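Long-range contact in monooxygenase (Agrobacterium tumefaciens, PDB 2I7G), which probably catalyses flavin-dependent oxygenation, as a TIM-barrel member of the luciferase-like monooxygenase family: residues G25-A30 and R329-M334. Residues are numbered along the deposited sequence; the frame is centred on the assembly and turned at random. Where two conformers were deposited one is given.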
loop_
_atom_site.group_PDB
_atom_site.type_symbol
_atom_site.label_atom_id
_atom_site.label_comp_id
_atom_site.label_asym_id
_atom_site.label_seq_id
_atom_site.Cartn_x
_atom_site.Cartn_y
_atom_site.Cartn_z
ATOM N N GLY B 25 21.826 -7.517 1.466
ATOM C CA GLY B 25 20.831 -6.523 1.185
ATOM C C GLY B 25 21.021 -5.204 1.897
ATOM O O GLY B 25 22.023 -4.979 2.621
ATOM N N LEU B 26 20.014 -4.362 1.718
ATOM C CA LEU B 26 19.990 -2.992 2.261
ATOM C C LEU B 26 18.675 -2.813 2.998
ATOM O O LEU B 26 17.684 -3.475 2.654
ATOM C CB LEU B 26 19.989 -1.941 1.147
ATOM C CG LEU B 26 21.332 -1.761 0.410
ATOM C CD1 LEU B 26 21.160 -1.126 -0.986
ATOM C CD2 LEU B 26 22.284 -0.979 1.304
ATOM N N TYR B 27 18.679 -1.939 3.996
ATOM C CA TYR B 27 17.392 -1.435 4.551
ATOM C C TYR B 27 17.494 0.032 4.899
ATOM O O TYR B 27 18.602 0.526 5.130
ATOM C CB TYR B 27 16.856 -2.291 5.696
ATOM C CG TYR B 27 17.607 -2.225 7.010
ATOM C CD1 TYR B 27 17.002 -1.669 8.149
ATOM C CD2 TYR B 27 18.909 -2.729 7.125
ATOM C CE1 TYR B 27 17.674 -1.633 9.368
ATOM C CE2 TYR B 27 19.605 -2.671 8.346
ATOM C CZ TYR B 27 18.976 -2.110 9.452
ATOM O OH TYR B 27 19.649 -2.068 10.654
ATOM N N THR B 28 16.361 0.735 4.961
ATOM C CA THR B 28 16.382 2.158 5.326
ATOM C C THR B 28 15.028 2.496 5.943
ATOM O O THR B 28 14.030 1.757 5.722
ATOM C CB THR B 28 16.735 3.076 4.114
ATOM O OG1 THR B 28 16.757 4.473 4.496
ATOM C CG2 THR B 28 15.706 2.909 2.991
ATOM N N PHE B 29 15.015 3.626 6.655
ATOM C CA PHE B 29 13.817 4.196 7.224
ATOM C C PHE B 29 13.310 5.379 6.403
ATOM O O PHE B 29 12.212 5.915 6.705
ATOM C CB PHE B 29 14.074 4.650 8.679
ATOM C CG PHE B 29 14.498 3.531 9.611
ATOM C CD1 PHE B 29 14.234 2.196 9.299
ATOM C CD2 PHE B 29 15.149 3.827 10.811
ATOM C CE1 PHE B 29 14.592 1.155 10.174
ATOM C CE2 PHE B 29 15.532 2.824 11.684
ATOM C CZ PHE B 29 15.272 1.468 11.374
ATOM N N ALA B 30 14.107 5.774 5.389
ATOM C CA ALA B 30 13.754 6.862 4.480
ATOM C C ALA B 30 13.568 8.155 5.287
ATOM O O ALA B 30 12.501 8.783 5.279
ATOM C CB ALA B 30 12.482 6.505 3.680
ATOM N N ARG B 329 21.834 -14.201 6.065
ATOM C CA ARG B 329 21.486 -12.950 5.454
ATOM C C ARG B 329 22.211 -11.811 6.202
ATOM O O ARG B 329 22.435 -11.911 7.408
ATOM C CB ARG B 329 19.944 -12.799 5.461
ATOM C CG ARG B 329 19.453 -11.424 4.974
ATOM C CD ARG B 329 17.901 -11.348 5.001
ATOM N NE ARG B 329 17.282 -12.146 3.950
ATOM C CZ ARG B 329 15.958 -12.127 3.667
ATOM N NH1 ARG B 329 15.122 -11.377 4.362
ATOM N NH2 ARG B 329 15.497 -12.844 2.668
ATOM N N PHE B 330 22.584 -10.773 5.456
ATOM C CA PHE B 330 23.278 -9.585 5.975
ATOM C C PHE B 330 22.571 -8.377 5.401
ATOM O O PHE B 330 22.523 -8.232 4.170
ATOM C CB PHE B 330 24.768 -9.589 5.561
ATOM C CG PHE B 330 25.502 -8.337 5.908
ATOM C CD1 PHE B 330 26.077 -8.189 7.183
ATOM C CD2 PHE B 330 25.621 -7.284 4.977
ATOM C CE1 PHE B 330 26.744 -7.019 7.548
ATOM C CE2 PHE B 330 26.349 -6.115 5.314
ATOM C CZ PHE B 330 26.888 -5.975 6.611
ATOM N N LEU B 331 22.038 -7.493 6.256
ATOM C CA LEU B 331 21.334 -6.300 5.814
ATOM C C LEU B 331 22.024 -5.034 6.337
ATOM O O LEU B 331 22.262 -4.897 7.537
ATOM C CB LEU B 331 19.875 -6.293 6.311
ATOM C CG LEU B 331 18.885 -7.317 5.766
ATOM C CD1 LEU B 331 17.453 -6.847 6.216
ATOM C CD2 LEU B 331 18.992 -7.463 4.214
ATOM N N LEU B 332 22.314 -4.113 5.424
ATOM C CA LEU B 332 23.108 -2.931 5.766
ATOM C C LEU B 332 22.231 -1.683 5.652
ATOM O O LEU B 332 21.589 -1.489 4.593
ATOM C CB LEU B 332 24.259 -2.866 4.745
ATOM C CG LEU B 332 25.209 -1.690 4.931
ATOM C CD1 LEU B 332 25.898 -1.704 6.322
ATOM C CD2 LEU B 332 26.272 -1.595 3.721
ATOM N N GLN B 333 22.242 -0.823 6.673
ATOM C CA GLN B 333 21.518 0.460 6.621
ATOM C C GLN B 333 22.557 1.579 6.481
ATOM O O GLN B 333 23.315 1.854 7.425
ATOM C CB GLN B 333 20.641 0.653 7.866
ATOM C CG GLN B 333 19.948 2.022 7.882
ATOM C CD GLN B 333 18.963 2.189 9.041
ATOM O OE1 GLN B 333 18.082 1.350 9.263
ATOM N NE2 GLN B 333 19.056 3.278 9.708
HETATM N N MSE B 334 22.620 2.166 5.285
HETATM C CA MSE B 334 23.533 3.284 4.973
HETATM C C MSE B 334 22.767 4.606 4.917
HETATM O O MSE B 334 23.228 5.649 5.417
HETATM C CB MSE B 334 24.201 3.065 3.600
HETATM C CG MSE B 334 24.901 1.732 3.424
HETATM SE SE MSE B 334 25.910 1.605 1.724
HETATM C CE MSE B 334 24.446 1.734 0.486
HETATM O O HOH W 1 20.409 1.886 3.359
#
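The closure of the TIM barrel is made here, where the first strand, carrying G25 and L26, pairs in parallel with the last, carrying L331 and L332. Three backbone hydrogen bonds join them: G25 N to F330 O and L332 N to G25 O (both 2.9 Å), and Y27 N to L332 O (3.0 Å). One step further the direct bonding stops, and a water bridges the two chains, donating to Y27 O and accepting from the backbone N of M334. On the barrel's inner side, CD2 of L331 lies 3.7 Å from CA of G25, over the bare backbone of the glycine. The Y27 ring reaches across to the last strand because its CG sits between the backbone N and carbonyl carbon (chi1 71°). CB of Q333 covers one face of this ring in a CH-pi contact, 3.7 Å from the centroid, while L331 O lies at the ring edge, 3.6 Å from CE2. As in any (beta/alpha)8 barrel, the opposite side of the strands faces the surrounding helices. There CD2 of L26 meets the CE methyl of selenomethionine M334, in one of its two conformers, at 3.6 Å, and both side chains pack on I348 of helix 341-363. At the end of the first strand, T28 OG1 accepts from A30 N in an ST turn and also bonds A335 O, tying together the chain leaving each strand.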